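Diaminopimelate decarboxylase (Methanocaldococcus jannaschii, PDB 1TWI) uses pyridoxal 5'-phosphate to decarboxylate meso-diaminopimelate to L-lysine and carbon dioxide, the final step of lysine biosynthesis, and works as a homodimer. Local coordinates at residues A[66-71]-A[85-90]; A[166-171]-A[218-223]; A[212-217]-A[251-256]; A[291-296]-A[384-389]. All coordinates share one frame; numbering follows the deposited sequence.

Interaction 1: A[66-71]-A[85-90]. With PLP (pyridoxal-5'-phosphate), chain E.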
loop_
_atom_site.group_PDB
_atom_site.type_symbol
_atom_site.label_atom_id
_atom_site.label_comp_id
_atom_site.label_asym_id
_atom_site.label_seq_id
_atom_site.Cartn_x
_atom_site.Cartn_y
_atom_site.Cartn_z
ATOM N N TYR A 66 16.773 13.188 -9.366
ATOM C CA TYR A 66 15.861 12.900 -8.249
ATOM C C TYR A 66 14.962 11.703 -8.524
ATOM O O TYR A 66 14.340 11.628 -9.559
ATOM C CB TYR A 66 15.062 14.179 -7.898
ATOM C CG TYR A 66 13.908 13.933 -6.992
ATOM C CD1 TYR A 66 14.091 13.435 -5.698
ATOM C CD2 TYR A 66 12.601 14.178 -7.436
ATOM C CE1 TYR A 66 13.007 13.180 -4.858
ATOM C CE2 TYR A 66 11.505 13.924 -6.608
ATOM C CZ TYR A 66 11.710 13.423 -5.328
ATOM O OH TYR A 66 10.614 13.111 -4.557
ATOM N N ALA A 67 14.914 10.749 -7.606
ATOM C CA ALA A 67 14.089 9.583 -7.855
ATOM C C ALA A 67 12.601 9.900 -7.587
ATOM O O ALA A 67 12.160 9.977 -6.402
ATOM C CB ALA A 67 14.525 8.443 -6.975
ATOM N N TYR A 68 11.855 10.095 -8.674
ATOM C CA TYR A 68 10.439 10.435 -8.599
ATOM C C TYR A 68 9.620 9.482 -7.789
ATOM O O TYR A 68 8.630 9.888 -7.186
ATOM C CB TYR A 68 9.812 10.523 -10.010
ATOM C CG TYR A 68 9.941 11.906 -10.616
ATOM C CD1 TYR A 68 11.047 12.716 -10.302
ATOM C CD2 TYR A 68 8.951 12.409 -11.490
ATOM C CE1 TYR A 68 11.168 14.024 -10.864
ATOM C CE2 TYR A 68 9.054 13.707 -12.060
ATOM C CZ TYR A 68 10.152 14.493 -11.755
ATOM O OH TYR A 68 10.314 15.712 -12.366
ATOM N N LYS A 69 10.047 8.232 -7.700
ATOM C CA LYS A 69 9.206 7.260 -6.979
ATOM C C LYS A 69 9.039 7.671 -5.526
ATOM O O LYS A 69 8.090 7.241 -4.875
ATOM C CB LYS A 69 9.760 5.840 -7.071
ATOM C CG LYS A 69 11.056 5.559 -6.296
ATOM C CD LYS A 69 12.012 4.679 -7.166
ATOM C CE LYS A 69 12.904 5.641 -8.013
ATOM N NZ LYS A 69 13.765 5.060 -9.026
ATOM N N ALA A 70 9.961 8.500 -5.019
ATOM C CA ALA A 70 9.872 8.960 -3.616
ATOM C C ALA A 70 8.751 9.971 -3.335
ATOM O O ALA A 70 8.181 9.996 -2.233
ATOM C CB ALA A 70 11.221 9.539 -3.162
ATOM N N ASN A 71 8.386 10.747 -4.346
ATOM C CA ASN A 71 7.339 11.780 -4.196
ATOM C C ASN A 71 7.310 12.509 -5.543
ATOM O O ASN A 71 8.270 13.232 -5.881
ATOM C CB ASN A 71 7.736 12.795 -3.114
ATOM C CG ASN A 71 6.543 13.687 -2.688
ATOM O OD1 ASN A 71 5.719 14.060 -3.523
ATOM N ND2 ASN A 71 6.467 14.036 -1.416
ATOM N N CYS A 85 17.653 20.518 -10.700
ATOM C CA CYS A 85 17.718 19.079 -10.493
ATOM C C CYS A 85 17.214 18.258 -11.696
ATOM O O CYS A 85 16.353 18.735 -12.460
ATOM C CB CYS A 85 16.870 18.767 -9.250
ATOM S SG CYS A 85 17.173 17.144 -8.516
ATOM N N GLY A 86 17.776 17.057 -11.888
ATOM C CA GLY A 86 17.315 16.154 -12.954
ATOM C C GLY A 86 16.256 15.205 -12.396
ATOM O O GLY A 86 15.735 15.438 -11.297
ATOM N N ALA A 87 15.958 14.121 -13.126
ATOM C CA ALA A 87 14.942 13.159 -12.692
ATOM C C ALA A 87 15.266 11.732 -13.057
ATOM O O ALA A 87 15.676 11.459 -14.176
ATOM C CB ALA A 87 13.582 13.504 -13.328
ATOM N N ASP A 88 15.081 10.842 -12.095
ATOM C CA ASP A 88 15.195 9.383 -12.305
ATOM C C ASP A 88 13.686 8.944 -12.368
ATOM O O ASP A 88 13.016 8.964 -11.359
ATOM C CB ASP A 88 15.906 8.735 -11.106
ATOM C CG ASP A 88 15.443 7.305 -10.869
ATOM O OD1 ASP A 88 14.962 6.623 -11.854
ATOM O OD2 ASP A 88 15.496 6.851 -9.707
ATOM N N VAL A 89 13.165 8.573 -13.542
ATOM C CA VAL A 89 11.762 8.170 -13.657
ATOM C C VAL A 89 11.698 6.673 -13.904
ATOM O O VAL A 89 12.602 6.113 -14.534
ATOM C CB VAL A 89 11.053 8.950 -14.817
ATOM C CG1 VAL A 89 11.106 10.504 -14.483
ATOM C CG2 VAL A 89 11.776 8.631 -16.200
ATOM N N VAL A 90 10.652 6.003 -13.415
ATOM C CA VAL A 90 10.581 4.537 -13.570
ATOM C C VAL A 90 9.327 4.074 -14.300
ATOM O O VAL A 90 9.031 2.883 -14.379
ATOM C CB VAL A 90 10.676 3.828 -12.186
ATOM C CG1 VAL A 90 12.020 4.054 -11.571
ATOM C CG2 VAL A 90 9.615 4.308 -11.258
HETATM N N1 PLP E . 17.432 4.623 -8.197
HETATM C C2 PLP E . 16.739 3.435 -8.347
HETATM C C2A PLP E . 17.077 2.594 -9.602
HETATM C C3 PLP E . 15.786 3.116 -7.384
HETATM O O3 PLP E . 15.123 1.944 -7.564
HETATM C C4 PLP E . 15.531 3.888 -6.281
HETATM C C4A PLP E . 14.438 3.429 -5.256
HETATM O O4A PLP E . 13.707 2.563 -5.619
HETATM C C5 PLP E . 16.237 5.101 -6.116
HETATM C C6 PLP E . 17.178 5.417 -7.082
HETATM C C5A PLP E . 16.096 6.084 -4.962
HETATM O O4P PLP E . 16.375 5.464 -3.680
HETATM P P PLP E . 16.422 6.315 -2.343
HETATM O O1P PLP E . 16.704 5.306 -1.306
HETATM O O2P PLP E . 15.050 6.909 -2.197
HETATM O O3P PLP E . 17.483 7.313 -2.468
#
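The Tyr68 ring carries Val89 over one face, where CG1 of the valine sits off-centre, 4.2 Å from Tyr68 CD2, and Ala87 CB approaches it obliquely, 3.5 Å from Tyr68 CE1. The Tyr66 ring is carried away from the 85-90 segment, its CG anti to the backbone N (chi1 167°); Tyr66 CB packs against the sulfur of Cys85. In its ring plane Tyr66 OH donates to a lone pair of Asn71 O (2.7 Å), tying the strand end to the turn that follows. Between the parallel backbones Tyr66 N donates to Gly86 O, Asp88 N gives a nearly straight bond to Tyr66 O (2.8 Å, 174°), and Tyr68 N reaches Asp88 O. Ala67 and Asp88 share the cofactor-facing side of the sheet. There the Lys69 chain, bent at chi2 and chi3, returns to form a salt bridge from NZ to Asp88 OD2 (2.6 Å), on the syn side of the carboxylate, while Val90 CG1 flanks the ammonium. Lys69 CD lies 3.1 Å from PLP O4A, with the lysine not linked to the cofactor. Asp88 OD1 has a second partner in Asn111, and Asn396 of the second subunit packs on Lys69. The pairing closes the beta-alpha-beta unit of strand 62-67, helix 74-82 and strand 86-89, part of the TIM barrel whose C-terminal strand ends hold PLP in this decarboxylase family.

Interaction 2: A[166-171]-A[218-223]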
loop_
_atom_site.group_PDB
_atom_site.type_symbol
_atom_site.label_atom_id
_atom_site.label_comp_id
_atom_site.label_asym_id
_atom_site.label_seq_id
_atom_site.Cartn_x
_atom_site.Cartn_y
_atom_site.Cartn_z
ATOM N N LYS A 166 31.819 -11.378 1.035
ATOM C CA LYS A 166 32.338 -11.603 2.377
ATOM C C LYS A 166 32.166 -10.311 3.180
ATOM O O LYS A 166 31.765 -10.329 4.337
ATOM C CB LYS A 166 33.830 -11.993 2.316
ATOM C CG LYS A 166 34.198 -13.067 1.253
ATOM C CD LYS A 166 33.672 -14.468 1.587
ATOM C CE LYS A 166 33.791 -15.475 0.374
ATOM N NZ LYS A 166 32.915 -15.106 -0.848
ATOM N N THR A 167 32.473 -9.194 2.540
ATOM C CA THR A 167 32.387 -7.895 3.186
ATOM C C THR A 167 30.977 -7.265 3.113
ATOM O O THR A 167 30.564 -6.525 4.025
ATOM C CB THR A 167 33.440 -6.959 2.564
ATOM O OG1 THR A 167 33.304 -6.987 1.143
ATOM C CG2 THR A 167 34.890 -7.454 2.924
ATOM N N HIS A 168 30.223 -7.571 2.050
ATOM C CA HIS A 168 28.868 -7.007 1.937
ATOM C C HIS A 168 27.880 -8.090 1.495
ATOM O O HIS A 168 27.332 -8.027 0.384
ATOM C CB HIS A 168 28.855 -5.865 0.910
ATOM C CG HIS A 168 29.707 -4.701 1.310
ATOM N ND1 HIS A 168 31.076 -4.686 1.124
ATOM C CD2 HIS A 168 29.395 -3.539 1.931
ATOM C CE1 HIS A 168 31.571 -3.561 1.613
ATOM N NE2 HIS A 168 30.572 -2.848 2.111
ATOM N N PRO A 169 27.608 -9.074 2.381
ATOM C CA PRO A 169 26.678 -10.135 1.995
ATOM C C PRO A 169 25.261 -9.670 1.659
ATOM O O PRO A 169 24.697 -10.163 0.686
ATOM C CB PRO A 169 26.742 -11.103 3.187
ATOM C CG PRO A 169 27.003 -10.156 4.373
ATOM C CD PRO A 169 28.030 -9.207 3.793
ATOM N N LYS A 170 24.684 -8.713 2.403
ATOM C CA LYS A 170 23.311 -8.319 2.094
ATOM C C LYS A 170 23.193 -7.597 0.745
ATOM O O LYS A 170 22.210 -7.792 0.004
ATOM C CB LYS A 170 22.692 -7.427 3.191
ATOM C CG LYS A 170 22.362 -8.150 4.479
ATOM C CD LYS A 170 21.661 -7.242 5.550
ATOM C CE LYS A 170 20.129 -7.353 5.500
ATOM N NZ LYS A 170 19.412 -6.644 6.650
ATOM N N ILE A 171 24.191 -6.789 0.415
ATOM C CA ILE A 171 24.145 -6.062 -0.851
ATOM C C ILE A 171 24.265 -7.046 -2.006
ATOM O O ILE A 171 23.537 -6.989 -2.998
ATOM C CB ILE A 171 25.301 -5.066 -0.950
ATOM C CG1 ILE A 171 25.134 -4.011 0.158
ATOM C CG2 ILE A 171 25.315 -4.430 -2.354
ATOM C CD1 ILE A 171 23.843 -3.243 0.075
ATOM N N ILE A 218 28.645 4.158 4.874
ATOM C CA ILE A 218 29.243 4.532 3.589
ATOM C C ILE A 218 29.903 3.326 2.880
ATOM O O ILE A 218 30.137 3.337 1.673
ATOM C CB ILE A 218 30.301 5.632 3.813
ATOM C CG1 ILE A 218 29.658 7.014 3.809
ATOM C CG2 ILE A 218 31.398 5.548 2.813
ATOM C CD1 ILE A 218 28.761 7.356 2.626
ATOM N N SER A 219 30.164 2.271 3.636
ATOM C CA SER A 219 30.875 1.108 3.101
ATOM C C SER A 219 30.276 0.473 1.815
ATOM O O SER A 219 31.008 0.239 0.827
ATOM C CB SER A 219 30.969 0.064 4.236
ATOM O OG SER A 219 31.585 -1.137 3.823
ATOM N N PRO A 220 28.959 0.175 1.810
ATOM C CA PRO A 220 28.326 -0.432 0.617
ATOM C C PRO A 220 28.540 0.456 -0.637
ATOM O O PRO A 220 28.747 -0.033 -1.773
ATOM C CB PRO A 220 26.847 -0.507 0.988
ATOM C CG PRO A 220 26.822 -0.418 2.473
ATOM C CD PRO A 220 27.970 0.469 2.851
ATOM N N PHE A 221 28.495 1.767 -0.425
ATOM C CA PHE A 221 28.702 2.697 -1.531
ATOM C C PHE A 221 30.128 2.661 -2.060
ATOM O O PHE A 221 30.349 2.720 -3.279
ATOM C CB PHE A 221 28.344 4.132 -1.128
ATOM C CG PHE A 221 26.890 4.301 -0.823
ATOM C CD1 PHE A 221 25.941 4.188 -1.834
ATOM C CD2 PHE A 221 26.471 4.493 0.467
ATOM C CE1 PHE A 221 24.599 4.252 -1.559
ATOM C CE2 PHE A 221 25.095 4.564 0.782
ATOM C CZ PHE A 221 24.163 4.448 -0.224
ATOM N N ILE A 222 31.104 2.616 -1.163
ATOM C CA ILE A 222 32.494 2.517 -1.613
ATOM C C ILE A 222 32.634 1.206 -2.447
ATOM O O ILE A 222 33.189 1.218 -3.537
ATOM C CB ILE A 222 33.482 2.415 -0.374
ATOM C CG1 ILE A 222 33.490 3.718 0.419
ATOM C CG2 ILE A 222 34.902 2.144 -0.854
ATOM C CD1 ILE A 222 34.099 3.600 1.853
ATOM N N GLU A 223 32.123 0.089 -1.939
ATOM C CA GLU A 223 32.261 -1.188 -2.653
ATOM C C GLU A 223 31.528 -1.147 -4.012
ATOM O O GLU A 223 32.025 -1.665 -5.005
ATOM C CB GLU A 223 31.727 -2.339 -1.779
ATOM C CG GLU A 223 31.783 -3.728 -2.446
ATOM C CD GLU A 223 33.206 -4.258 -2.623
ATOM O OE1 GLU A 223 34.184 -3.664 -2.071
ATOM O OE2 GLU A 223 33.333 -5.295 -3.319
#
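His168 and Ser219 supply the polar link between the segments: NE2 of the imidazole and OG of the serine share a short hydrogen bond of 2.6 Å, with the hydroxyl at the ring edge near its plane. Ser219 OG is anti to its own backbone N (chi1 177°), a setting that carries the hydroxyl out toward the histidine.

The ring also takes a CH-pi contact. Glu223 CB lies over one face, 3.9 Å from the ring centroid and 26° off the normal, nearer the CE1 and ND1 rim than the middle. The carboxylate at the end of this bent chain is nearly parallel to the imidazole, the two planes being 16° apart, yet OE1 of Glu223 stays 4.6 Å from His168 ND1. The other carboxylate oxygen, OE2, is engaged by Lys227 in a salt bridge and by the backbone N of Asn164.

Helix 169-177, whose N-cap position His168 holds, lies in the connection between TIM-barrel strands 153-160 and 202-208, and helix 219-237 follows the latter strand. The contact thus joins two helix starts at the protein surface, the Ile171 side chain being about 11 Å from PLP at the nearest.

Van der Waals packing adds to the polar link. Pro220 CA comes within 3.5 Å of His168 CD2, so the proline borders the ring on the side of that carbon. The apolar contact is made by Ile171, three residues after the N-cap, which crosses the proline at about a right angle, CG1 resting 4.0 Å from Pro220 CB.

Interaction 3: A[212-217]-A[251-256]. With PLP (pyridoxal-5'-phosphate), chain E.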
loop_
_atom_site.group_PDB
_atom_site.type_symbol
_atom_site.label_atom_id
_atom_site.label_comp_id
_atom_site.label_asym_id
_atom_site.label_seq_id
_atom_site.Cartn_x
_atom_site.Cartn_y
_atom_site.Cartn_z
ATOM N N GLY A 212 20.396 -0.358 -3.136
ATOM C CA GLY A 212 19.536 -0.590 -1.991
ATOM C C GLY A 212 19.039 0.747 -1.494
ATOM O O GLY A 212 19.259 1.769 -2.169
ATOM N N SER A 213 18.415 0.770 -0.318
ATOM C CA SER A 213 17.824 2.007 0.181
ATOM C C SER A 213 17.934 2.083 1.704
ATOM O O SER A 213 18.055 1.057 2.381
ATOM C CB SER A 213 16.344 2.074 -0.259
ATOM O OG SER A 213 15.731 3.372 -0.062
ATOM N N GLN A 214 17.921 3.314 2.200
ATOM C CA GLN A 214 18.064 3.635 3.617
ATOM C C GLN A 214 19.328 2.961 4.167
ATOM O O GLN A 214 19.298 2.255 5.193
ATOM C CB GLN A 214 16.775 3.222 4.391
ATOM C CG GLN A 214 16.818 3.474 5.905
ATOM C CD GLN A 214 17.140 4.936 6.281
ATOM O OE1 GLN A 214 17.583 5.238 7.436
ATOM N NE2 GLN A 214 16.900 5.842 5.352
ATOM N N LEU A 215 20.443 3.200 3.475
ATOM C CA LEU A 215 21.759 2.660 3.831
ATOM C C LEU A 215 22.457 3.790 4.598
ATOM O O LEU A 215 22.718 4.875 4.034
ATOM C CB LEU A 215 22.564 2.344 2.568
ATOM C CG LEU A 215 21.855 1.325 1.649
ATOM C CD1 LEU A 215 22.722 0.984 0.476
ATOM C CD2 LEU A 215 21.575 0.071 2.450
ATOM N N THR A 216 22.727 3.534 5.875
ATOM C CA THR A 216 23.343 4.523 6.746
ATOM C C THR A 216 24.799 4.139 7.069
ATOM O O THR A 216 25.271 4.375 8.170
ATOM C CB THR A 216 22.558 4.642 8.105
ATOM O OG1 THR A 216 22.434 3.340 8.685
ATOM C CG2 THR A 216 21.144 5.200 7.876
ATOM N N ASP A 217 25.498 3.554 6.100
ATOM C CA ASP A 217 26.902 3.176 6.260
ATOM C C ASP A 217 27.474 3.536 4.912
ATOM O O ASP A 217 26.853 3.237 3.898
ATOM C CB ASP A 217 27.024 1.665 6.490
ATOM C CG ASP A 217 28.474 1.184 6.638
ATOM O OD1 ASP A 217 29.430 1.827 6.152
ATOM O OD2 ASP A 217 28.668 0.105 7.237
ATOM N N LEU A 251 21.165 6.704 -0.188
ATOM C CA LEU A 251 21.677 7.284 1.087
ATOM C C LEU A 251 20.543 7.330 2.150
ATOM O O LEU A 251 19.456 7.848 1.880
ATOM C CB LEU A 251 22.200 8.729 0.906
ATOM C CG LEU A 251 22.885 9.320 2.151
ATOM C CD1 LEU A 251 24.181 8.476 2.423
ATOM C CD2 LEU A 251 23.339 10.815 1.862
ATOM N N GLY A 252 20.814 6.813 3.350
ATOM C CA GLY A 252 19.814 6.775 4.412
ATOM C C GLY A 252 19.582 8.124 5.074
ATOM O O GLY A 252 20.463 8.965 5.033
ATOM N N ILE A 253 18.405 8.342 5.649
ATOM C CA ILE A 253 18.130 9.608 6.296
ATOM C C ILE A 253 17.960 9.332 7.810
ATOM O O ILE A 253 17.692 8.199 8.230
ATOM C CB ILE A 253 16.853 10.307 5.675
ATOM C CG1 ILE A 253 15.585 9.515 6.008
ATOM C CG2 ILE A 253 17.044 10.475 4.160
ATOM C CD1 ILE A 253 14.714 10.179 7.181
ATOM N N PRO A 254 18.105 10.365 8.649
ATOM C CA PRO A 254 17.973 10.091 10.092
ATOM C C PRO A 254 16.560 9.903 10.698
ATOM O O PRO A 254 16.021 10.825 11.309
ATOM C CB PRO A 254 18.773 11.264 10.725
ATOM C CG PRO A 254 18.507 12.443 9.752
ATOM C CD PRO A 254 18.394 11.790 8.363
ATOM N N TYR A 255 15.963 8.716 10.528
ATOM C CA TYR A 255 14.668 8.492 11.110
ATOM C C TYR A 255 14.833 8.506 12.641
ATOM O O TYR A 255 13.992 9.061 13.326
ATOM C CB TYR A 255 14.091 7.145 10.681
ATOM C CG TYR A 255 13.578 7.183 9.263
ATOM C CD1 TYR A 255 12.420 7.916 8.916
ATOM C CD2 TYR A 255 14.280 6.520 8.260
ATOM C CE1 TYR A 255 11.971 7.970 7.566
ATOM C CE2 TYR A 255 13.854 6.583 6.901
ATOM C CZ TYR A 255 12.699 7.300 6.575
ATOM O OH TYR A 255 12.275 7.299 5.253
ATOM N N TYR A 256 15.878 7.837 13.141
ATOM C CA TYR A 256 16.237 7.825 14.560
ATOM C C TYR A 256 17.044 9.117 14.744
ATOM O O TYR A 256 17.858 9.442 13.901
ATOM C CB TYR A 256 17.108 6.600 14.886
ATOM C CG TYR A 256 16.252 5.389 15.163
ATOM C CD1 TYR A 256 15.563 5.268 16.360
ATOM C CD2 TYR A 256 16.101 4.384 14.200
ATOM C CE1 TYR A 256 14.750 4.170 16.586
ATOM C CE2 TYR A 256 15.286 3.280 14.421
ATOM C CZ TYR A 256 14.629 3.181 15.601
ATOM O OH TYR A 256 13.863 2.074 15.823
HETATM N N1 PLP E . 17.432 4.623 -8.197
HETATM C C2 PLP E . 16.739 3.435 -8.347
HETATM C C2A PLP E . 17.077 2.594 -9.602
HETATM C C3 PLP E . 15.786 3.116 -7.384
HETATM O O3 PLP E . 15.123 1.944 -7.564
HETATM C C4 PLP E . 15.531 3.888 -6.281
HETATM C C4A PLP E . 14.438 3.429 -5.256
HETATM O O4A PLP E . 13.707 2.563 -5.619
HETATM C C5 PLP E . 16.237 5.101 -6.116
HETATM C C6 PLP E . 17.178 5.417 -7.082
HETATM C C5A PLP E . 16.096 6.084 -4.962
HETATM O O4P PLP E . 16.375 5.464 -3.680
HETATM P P PLP E . 16.422 6.315 -2.343
HETATM O O1P PLP E . 16.704 5.306 -1.306
HETATM O O2P PLP E . 15.050 6.909 -2.197
HETATM O O3P PLP E . 17.483 7.313 -2.468
HETATM O O HOH W 1 17.473 5.838 1.157
#
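Leu215 and Leu251 form a single backbone bridge in which Gly252 N donates to Leu215 O (2.8 Å, 145°), with a further backbone bond between Leu215 and Gly250, and the chains draw close enough to put Gln214 CA 3.7 Å from Gly252 CA. Lacking a side chain, Gly252 admits this approach, with Thr216 CG2 packing 4.0 Å from Gly252 CA. The Gln214 side chain, bent at chi2 (55°), swings back over the 251-256 segment. Its CD meets the edge of the Tyr255 ring, 3.7 Å from CE2, with amide and ring planes 61° apart. Over the centre of one face of that ring lies Ile253 CD1. The hydroxyl of Tyr255 bonds to Arg293, which also receives packing from Ile253. At the other end, Ser213 OG donates a hydrogen bond of only 2.5 Å to PLP O1P. A water accepts from Gln214 N and donates to Leu251 O and, at 2.6 Å, to PLP O1P, joining both loops to the phosphate. The 212-217 loop leads from strand 202-208 toward helix 219-237 and the 251-256 loop from strand 244-246 toward helix 264-276, so neighbouring parallel barrel strands send their following loops together beside the phosphate and against helix 293-296.

Interaction 4: A[291-296]-A[384-389]. With PLP (pyridoxal-5'-phosphate), chain E.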
loop_
_atom_site.group_PDB
_atom_site.type_symbol
_atom_site.label_atom_id
_atom_site.label_comp_id
_atom_site.label_asym_id
_atom_site.label_seq_id
_atom_site.Cartn_x
_atom_site.Cartn_y
_atom_site.Cartn_z
ATOM N N PRO A 291 19.383 10.211 -5.801
ATOM C CA PRO A 291 18.783 10.216 -4.477
ATOM C C PRO A 291 17.263 10.439 -4.538
ATOM O O PRO A 291 16.775 11.214 -5.396
ATOM C CB PRO A 291 19.503 11.371 -3.759
ATOM C CG PRO A 291 19.749 12.379 -4.884
ATOM C CD PRO A 291 20.138 11.460 -6.081
ATOM N N GLY A 292 16.539 9.759 -3.640
ATOM C CA GLY A 292 15.093 9.921 -3.525
ATOM C C GLY A 292 14.830 10.404 -2.085
ATOM O O GLY A 292 14.660 11.595 -1.805
ATOM N N ARG A 293 14.823 9.438 -1.174
ATOM C CA ARG A 293 14.601 9.671 0.249
ATOM C C ARG A 293 15.486 10.790 0.765
ATOM O O ARG A 293 15.005 11.686 1.438
ATOM C CB ARG A 293 14.906 8.387 1.023
ATOM C CG ARG A 293 14.305 8.299 2.432
ATOM C CD ARG A 293 14.978 7.096 3.193
ATOM N NE ARG A 293 14.834 5.838 2.439
ATOM C CZ ARG A 293 13.766 5.040 2.509
ATOM N NH1 ARG A 293 12.722 5.318 3.313
ATOM N NH2 ARG A 293 13.723 3.984 1.720
ATOM N N SER A 294 16.777 10.787 0.426
ATOM C CA SER A 294 17.637 11.838 0.971
ATOM C C SER A 294 17.415 13.270 0.446
ATOM O O SER A 294 18.072 14.229 0.923
ATOM C CB SER A 294 19.138 11.431 0.881
ATOM O OG SER A 294 19.521 11.184 -0.454
ATOM N N LEU A 295 16.540 13.441 -0.557
ATOM C CA LEU A 295 16.191 14.805 -0.938
ATOM C C LEU A 295 14.888 15.257 -0.296
ATOM O O LEU A 295 14.748 16.438 0.019
ATOM C CB LEU A 295 15.986 15.003 -2.444
ATOM C CG LEU A 295 17.314 14.997 -3.208
ATOM C CD1 LEU A 295 17.018 15.173 -4.652
ATOM C CD2 LEU A 295 18.236 16.125 -2.674
ATOM N N VAL A 296 13.920 14.359 -0.131
ATOM C CA VAL A 296 12.642 14.823 0.372
ATOM C C VAL A 296 12.106 14.308 1.695
ATOM O O VAL A 296 11.218 14.930 2.259
ATOM C CB VAL A 296 11.525 14.621 -0.730
ATOM C CG1 VAL A 296 11.928 15.395 -2.020
ATOM C CG2 VAL A 296 11.347 13.083 -1.084
ATOM N N VAL A 384 8.199 12.085 6.628
ATOM C CA VAL A 384 7.295 11.351 5.753
ATOM C C VAL A 384 7.297 11.955 4.346
ATOM O O VAL A 384 6.350 11.741 3.565
ATOM C CB VAL A 384 5.887 11.426 6.304
ATOM C CG1 VAL A 384 5.739 10.573 7.596
ATOM C CG2 VAL A 384 5.515 12.952 6.580
ATOM N N GLY A 385 8.310 12.768 4.019
ATOM C CA GLY A 385 8.339 13.351 2.664
ATOM C C GLY A 385 8.595 12.371 1.509
ATOM O O GLY A 385 8.320 12.676 0.352
ATOM N N ALA A 386 9.129 11.199 1.835
ATOM C CA ALA A 386 9.472 10.162 0.843
ATOM C C ALA A 386 8.703 8.872 1.150
ATOM O O ALA A 386 8.647 8.465 2.296
ATOM C CB ALA A 386 11.012 9.870 0.891
ATOM N N TYR A 387 8.127 8.249 0.132
ATOM C CA TYR A 387 7.351 7.007 0.256
ATOM C C TYR A 387 6.273 7.256 1.273
ATOM O O TYR A 387 6.003 6.423 2.121
ATOM C CB TYR A 387 8.254 5.865 0.695
ATOM C CG TYR A 387 9.470 5.789 -0.233
ATOM C CD1 TYR A 387 9.333 5.371 -1.545
ATOM C CD2 TYR A 387 10.712 6.236 0.189
ATOM C CE1 TYR A 387 10.440 5.401 -2.449
ATOM C CE2 TYR A 387 11.824 6.280 -0.662
ATOM C CZ TYR A 387 11.686 5.862 -1.991
ATOM O OH TYR A 387 12.779 5.907 -2.832
ATOM N N GLY A 388 5.729 8.460 1.206
ATOM C CA GLY A 388 4.621 8.826 2.066
ATOM C C GLY A 388 3.416 8.983 1.163
ATOM O O GLY A 388 2.657 8.026 0.928
ATOM N N ILE A 389 3.213 10.179 0.611
ATOM C CA ILE A 389 2.066 10.340 -0.279
ATOM C C ILE A 389 2.289 9.424 -1.496
ATOM O O ILE A 389 1.325 8.930 -2.080
ATOM C CB ILE A 389 1.890 11.836 -0.697
ATOM C CG1 ILE A 389 0.508 12.057 -1.364
ATOM C CG2 ILE A 389 2.995 12.260 -1.717
ATOM C CD1 ILE A 389 -0.699 11.990 -0.347
HETATM N N1 PLP E . 17.432 4.623 -8.197
HETATM C C2 PLP E . 16.739 3.435 -8.347
HETATM C C2A PLP E . 17.077 2.594 -9.602
HETATM C C3 PLP E . 15.786 3.116 -7.384
HETATM O O3 PLP E . 15.123 1.944 -7.564
HETATM C C4 PLP E . 15.531 3.888 -6.281
HETATM C C4A PLP E . 14.438 3.429 -5.256
HETATM O O4A PLP E . 13.707 2.563 -5.619
HETATM C C5 PLP E . 16.237 5.101 -6.116
HETATM C C6 PLP E . 17.178 5.417 -7.082
HETATM C C5A PLP E . 16.096 6.084 -4.962
HETATM O O4P PLP E . 16.375 5.464 -3.680
HETATM P P PLP E . 16.422 6.315 -2.343
HETATM O O1P PLP E . 16.704 5.306 -1.306
HETATM O O2P PLP E . 15.050 6.909 -2.197
HETATM O O3P PLP E . 17.483 7.313 -2.468
#
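Gly385 and Val296 form the tight end of the contact: the glycine CA sits 3.3 Å from Val296 O in a CA-H...O approach of 155°. Next to it, the methyl of Ala386 is wedged between Arg293 CA (3.7 Å) and Val296 CG2 (3.8 Å), so the loop rests directly on the short helix 293-296.

Beyond this lies the phosphate-binding end of the PLP pocket, built at the start of that helix with Gly292 as its N-cap. Gly292 N donates to PLP O3P, Arg293 N gives PLP O2P a nearly straight bond of 2.7 Å, and Tyr387 OH adds a second bond to PLP O2P at 2.6 Å, meeting it near the ring plane. Two donors thus grip that oxygen from separate segments. Arg293 and Tyr387 also line the bound lysine, and Tyr395 of the second subunit packs on Tyr387.

Toward the cofactor the two segments touch less closely, although every residue in contact is buried and none faces solvent. CE2 of the Tyr387 ring, with CD2 beside it, lies off-centre over one face of the Arg293 guanidinium, CE2 being 3.8 Å from Arg293 NH2; the two side chains cross at about a right angle and their planes are 37° apart, so this is not a flat stack. The bend of Arg293 at chi3 (-56°) brings the group alongside the tyrosine, and its NH1 and NH2 are held by Tyr255 and Ser213.

How the interactions relate
From the N terminus, interaction 1 comes first and closes a short loop around helix 74-82, tying two adjacent barrel strands. Interactions 2 and 3 follow and cross: 212-217 runs directly into 218-223, while their partners lie on opposite sides of this stretch, and Phe221 packs on Leu215 and Leu251. Interaction 4 opens last, bridging 87 intervening residues, 38 of them in strands, to bring a loop after strand 378-382 back onto the barrel. It touches interaction 1 through Asn71 with Gly385 and Ala67 with Pro291, and interaction 3 through Arg293. Interactions 1, 3 and 4 all meet the same PLP, whereas interaction 2 joins two helix starts at the surface.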